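Putative cobalamin synthesis related protein (Corynebacterium diphtheriae, PDB 2NPN) binds S-adenosylmethionine and is probably a methyltransferase of cobalamin biosynthesis, consistent with precorrin-6A synthase (deacetylating) activity. Local coordinates at residues R179-D187 / D243-D251. Sequence-based numbering, arbitrary orientation.
Sequences RRNCVVMLD and DTYLLRELD. With MG (magnesium ion), chain B; SAM (S-adenosylmethionine), chain C.
Val184 lies over one face of the Tyr245 ring, its CB 3.7 Å from the ring centroid in a CH-pi contact across a hydrogen-bonded antiparallel pair. With CG held between its own backbone N and carbonyl carbon (chi1 55°), Tyr245 leans over strand 181-185, and its OH donates to Asp187 OD2 at 2.7 Å, on the anti side of a carboxylate that also accepts from Ala191 N. On the opposite sheet face, Asn181 OD1 is gripped side-on by Arg248, through NE (2.8 Å) and NH2 (2.9 Å), and lies in the guanidinium plane. Asn181 ND2 and Arg248 NH2 also bond the carbonyls of Ile156 and Leu155, between helix 144-152 and strand 164-167. Near the C-terminus, Arg180 meets Asp251 end-on in a two-bond salt bridge, NH1 to OD2 at 2.9 Å and NH2 to OD1 at 3.0 Å, the guanidinium and carboxylate planes 34° apart. S-adenosylmethionine joins the loop after strand 181-185 to the start of strand 243-249: Leu186 N donates to O2', which donates to Asp243 O, while Thr244 OG1 donates to adenine N3 (2.8 Å). Strand 243-249 is the middle strand of the mixed sheet, between 200-206 and 181-185, which also pairs with edge strand 164-167; helix 144-152 packs on Val183 and Leu246, and helix 192-195 on Leu247.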
loop_
_atom_site.group_PDB
_atom_site.type_symbol
_atom_site.label_atom_id
_atom_site.label_comp_id
_atom_site.label_asym_id
_atom_site.label_seq_id
_atom_site.Cartn_x
_atom_site.Cartn_y
_atom_site.Cartn_z
ATOM N N ARG A 179 -15.047 6.053 15.619
ATOM C CA ARG A 179 -14.098 5.182 16.293
ATOM C C ARG A 179 -14.733 3.888 16.821
ATOM O O ARG A 179 -14.017 3.011 17.330
ATOM C CB ARG A 179 -13.371 5.935 17.380
ATOM C CG ARG A 179 -12.363 6.913 16.803
ATOM C CD ARG A 179 -11.475 7.466 17.889
ATOM N NE ARG A 179 -12.099 8.641 18.474
ATOM C CZ ARG A 179 -12.679 8.716 19.666
ATOM N NH1 ARG A 179 -13.226 9.858 20.033
ATOM N NH2 ARG A 179 -12.723 7.678 20.497
ATOM N N ARG A 180 -16.048 3.739 16.672
ATOM C CA ARG A 180 -16.712 2.527 17.070
ATOM C C ARG A 180 -16.300 1.331 16.197
ATOM O O ARG A 180 -16.413 0.165 16.617
ATOM C CB ARG A 180 -18.213 2.668 17.050
ATOM C CG ARG A 180 -18.719 3.553 18.206
ATOM C CD ARG A 180 -20.260 3.526 18.288
ATOM N NE ARG A 180 -20.790 2.174 18.531
ATOM C CZ ARG A 180 -20.830 1.581 19.723
ATOM N NH1 ARG A 180 -20.406 2.194 20.819
ATOM N NH2 ARG A 180 -21.320 0.348 19.837
ATOM N N ASN A 181 -15.868 1.645 14.973
ATOM C CA ASN A 181 -15.401 0.605 14.029
ATOM C C ASN A 181 -14.532 1.299 13.003
ATOM O O ASN A 181 -15.034 1.840 12.000
ATOM C CB ASN A 181 -16.591 -0.045 13.407
ATOM C CG ASN A 181 -16.206 -1.204 12.546
ATOM O OD1 ASN A 181 -15.586 -2.129 13.064
ATOM N ND2 ASN A 181 -16.618 -1.216 11.279
ATOM N N CYS A 182 -13.247 1.335 13.282
ATOM C CA CYS A 182 -12.369 2.039 12.402
ATOM C C CYS A 182 -11.119 1.237 12.135
ATOM O O CYS A 182 -10.750 0.344 12.883
ATOM C CB CYS A 182 -12.055 3.402 12.975
ATOM S SG CYS A 182 -11.148 3.399 14.503
ATOM N N VAL A 183 -10.553 1.508 10.978
ATOM C CA VAL A 183 -9.279 0.922 10.536
ATOM C C VAL A 183 -8.253 2.047 10.452
ATOM O O VAL A 183 -8.544 3.123 9.899
ATOM C CB VAL A 183 -9.425 0.273 9.165
ATOM C CG1 VAL A 183 -8.041 -0.245 8.665
ATOM C CG2 VAL A 183 -10.460 -0.846 9.222
ATOM N N VAL A 184 -7.063 1.838 11.001
ATOM C CA VAL A 184 -6.034 2.855 11.068
ATOM C C VAL A 184 -4.779 2.399 10.292
ATOM O O VAL A 184 -4.269 1.297 10.513
ATOM C CB VAL A 184 -5.651 3.212 12.480
ATOM C CG1 VAL A 184 -4.655 4.350 12.522
ATOM C CG2 VAL A 184 -6.890 3.511 13.339
HETATM N N MSE A 185 -4.390 3.239 9.356
HETATM C CA MSE A 185 -3.206 3.049 8.540
HETATM C C MSE A 185 -2.256 4.230 8.743
HETATM O O MSE A 185 -2.614 5.271 9.297
HETATM C CB MSE A 185 -3.600 2.922 7.048
HETATM C CG MSE A 185 -4.604 1.825 6.847
HETATM SE SE MSE A 185 -5.268 1.624 5.004
HETATM C CE MSE A 185 -3.743 0.698 4.301
ATOM N N LEU A 186 -1.024 4.079 8.247
ATOM C CA LEU A 186 -0.076 5.188 8.252
ATOM C C LEU A 186 0.177 5.732 9.694
ATOM O O LEU A 186 0.511 6.900 9.858
ATOM C CB LEU A 186 -0.529 6.302 7.327
ATOM C CG LEU A 186 -0.546 5.926 5.854
ATOM C CD1 LEU A 186 -1.228 7.016 5.038
ATOM C CD2 LEU A 186 0.898 5.763 5.345
ATOM N N ASP A 187 0.115 4.882 10.706
ATOM C CA ASP A 187 0.374 5.341 12.080
ATOM C C ASP A 187 1.836 5.096 12.402
ATOM O O ASP A 187 2.245 3.952 12.550
ATOM C CB ASP A 187 -0.482 4.585 13.129
ATOM C CG ASP A 187 -0.335 5.145 14.546
ATOM O OD1 ASP A 187 0.371 6.170 14.761
ATOM O OD2 ASP A 187 -0.969 4.557 15.441
ATOM N N ASP A 243 2.343 -1.206 10.081
ATOM C CA ASP A 243 1.259 -1.865 10.785
ATOM C C ASP A 243 -0.088 -1.334 10.299
ATOM O O ASP A 243 -0.194 -0.182 9.817
ATOM C CB ASP A 243 1.358 -1.783 12.326
ATOM C CG ASP A 243 1.284 -0.320 12.905
ATOM O OD1 ASP A 243 1.521 0.655 12.153
ATOM O OD2 ASP A 243 1.052 -0.136 14.142
ATOM N N THR A 244 -1.121 -2.150 10.508
ATOM C CA THR A 244 -2.504 -1.732 10.247
ATOM C C THR A 244 -3.294 -2.331 11.404
ATOM O O THR A 244 -2.968 -3.426 11.897
ATOM C CB THR A 244 -3.018 -2.301 8.876
ATOM O OG1 THR A 244 -2.204 -1.837 7.782
ATOM C CG2 THR A 244 -4.472 -1.867 8.551
ATOM N N TYR A 245 -4.316 -1.622 11.867
ATOM C CA TYR A 245 -5.109 -2.157 12.973
ATOM C C TYR A 245 -6.563 -1.722 12.829
ATOM O O TYR A 245 -6.863 -0.741 12.174
ATOM C CB TYR A 245 -4.509 -1.812 14.322
ATOM C CG TYR A 245 -4.252 -0.338 14.609
ATOM C CD1 TYR A 245 -5.160 0.418 15.361
ATOM C CD2 TYR A 245 -3.053 0.291 14.240
ATOM C CE1 TYR A 245 -4.925 1.777 15.669
ATOM C CE2 TYR A 245 -2.827 1.613 14.562
ATOM C CZ TYR A 245 -3.760 2.356 15.294
ATOM O OH TYR A 245 -3.468 3.688 15.652
ATOM N N LEU A 246 -7.438 -2.465 13.507
ATOM C CA LEU A 246 -8.869 -2.193 13.511
ATOM C C LEU A 246 -9.264 -2.023 14.977
ATOM O O LEU A 246 -8.881 -2.855 15.796
ATOM C CB LEU A 246 -9.667 -3.341 12.874
ATOM C CG LEU A 246 -11.149 -3.069 12.652
ATOM C CD1 LEU A 246 -11.652 -3.924 11.410
ATOM C CD2 LEU A 246 -11.958 -3.304 13.887
ATOM N N LEU A 247 -9.918 -0.926 15.304
ATOM C CA LEU A 247 -10.455 -0.647 16.656
ATOM C C LEU A 247 -11.954 -0.766 16.562
ATOM O O LEU A 247 -12.594 -0.291 15.634
ATOM C CB LEU A 247 -10.102 0.778 17.076
ATOM C CG LEU A 247 -8.610 1.116 17.212
ATOM C CD1 LEU A 247 -8.426 2.629 17.660
ATOM C CD2 LEU A 247 -7.920 0.200 18.118
ATOM N N ARG A 248 -12.516 -1.437 17.543
ATOM C CA ARG A 248 -13.960 -1.649 17.621
ATOM C C ARG A 248 -14.395 -1.467 19.058
ATOM O O ARG A 248 -13.815 -2.065 19.963
ATOM C CB ARG A 248 -14.338 -3.027 17.106
ATOM C CG ARG A 248 -15.817 -3.286 17.008
ATOM C CD ARG A 248 -16.139 -4.547 16.215
ATOM N NE ARG A 248 -15.821 -4.375 14.787
ATOM C CZ ARG A 248 -15.564 -5.344 13.900
ATOM N NH1 ARG A 248 -15.619 -6.644 14.239
ATOM N NH2 ARG A 248 -15.252 -5.032 12.660
ATOM N N GLU A 249 -15.465 -0.713 19.230
ATOM C CA GLU A 249 -16.030 -0.463 20.568
ATOM C C GLU A 249 -16.986 -1.607 20.874
ATOM O O GLU A 249 -18.101 -1.662 20.357
ATOM C CB GLU A 249 -16.733 0.892 20.638
ATOM C CG GLU A 249 -16.921 1.365 22.028
ATOM C CD GLU A 249 -15.595 1.830 22.661
ATOM O OE1 GLU A 249 -14.509 1.716 22.043
ATOM O OE2 GLU A 249 -15.678 2.343 23.776
ATOM N N LEU A 250 -16.553 -2.499 21.753
ATOM C CA LEU A 250 -17.330 -3.683 22.147
ATOM C C LEU A 250 -18.021 -3.422 23.482
ATOM O O LEU A 250 -17.721 -3.997 24.483
ATOM C CB LEU A 250 -16.437 -4.923 22.176
ATOM C CG LEU A 250 -15.802 -5.402 20.876
ATOM C CD1 LEU A 250 -14.948 -6.632 21.128
ATOM C CD2 LEU A 250 -16.837 -5.593 19.770
ATOM N N ASP A 251 -18.933 -2.462 23.464
ATOM C CA ASP A 251 -19.699 -2.114 24.632
ATOM C C ASP A 251 -21.098 -2.746 24.665
ATOM O O ASP A 251 -21.425 -3.686 23.906
ATOM C CB ASP A 251 -19.795 -0.586 24.720
ATOM C CG ASP A 251 -20.571 0.044 23.563
ATOM O OD1 ASP A 251 -21.047 -0.644 22.634
ATOM O OD2 ASP A 251 -20.675 1.276 23.583
ATOM O OXT ASP A 251 -21.931 -2.305 25.479
HETATM MG MG MG B . -16.574 -5.791 25.350
HETATM N N SAM C . -2.072 0.821 -1.293
HETATM C CA SAM C . -1.745 0.124 -0.013
HETATM C C SAM C . -2.791 -0.917 0.337
HETATM O O SAM C . -2.646 -1.601 1.386
HETATM O OXT SAM C . -3.748 -1.106 -0.440
HETATM C CB SAM C . -1.576 1.144 1.128
HETATM C CG SAM C . -0.359 2.057 0.973
HETATM S SD SAM C . -0.037 3.201 2.360
HETATM C CE SAM C . 1.356 4.074 1.588
HETATM C "C5'" SAM C . 0.994 2.321 3.584
HETATM C "C4'" SAM C . 0.223 1.825 4.819
HETATM O "O4'" SAM C . -0.436 0.645 4.499
HETATM C "C3'" SAM C . 1.089 1.455 6.024
HETATM O "O3'" SAM C . 1.436 2.573 6.802
HETATM C "C2'" SAM C . 0.238 0.466 6.775
HETATM O "O2'" SAM C . -0.810 1.149 7.441
HETATM C "C1'" SAM C . -0.329 -0.279 5.585
HETATM N N9 SAM C . 0.482 -1.453 5.195
HETATM C C8 SAM C . 1.001 -1.683 3.931
HETATM N N7 SAM C . 1.609 -2.872 3.891
HETATM C C5 SAM C . 1.446 -3.447 5.120
HETATM C C6 SAM C . 1.801 -4.685 5.635
HETATM N N6 SAM C . 2.472 -5.608 4.898
HETATM N N1 SAM C . 1.471 -4.985 6.952
HETATM C C2 SAM C . 0.733 -4.088 7.699
HETATM N N3 SAM C . 0.372 -2.868 7.194
HETATM C C4 SAM C . 0.696 -2.549 5.916
HETATM O O HOH W 1 -13.858 3.240 19.983
HETATM O O HOH W 2 -1.333 2.184 11.117
#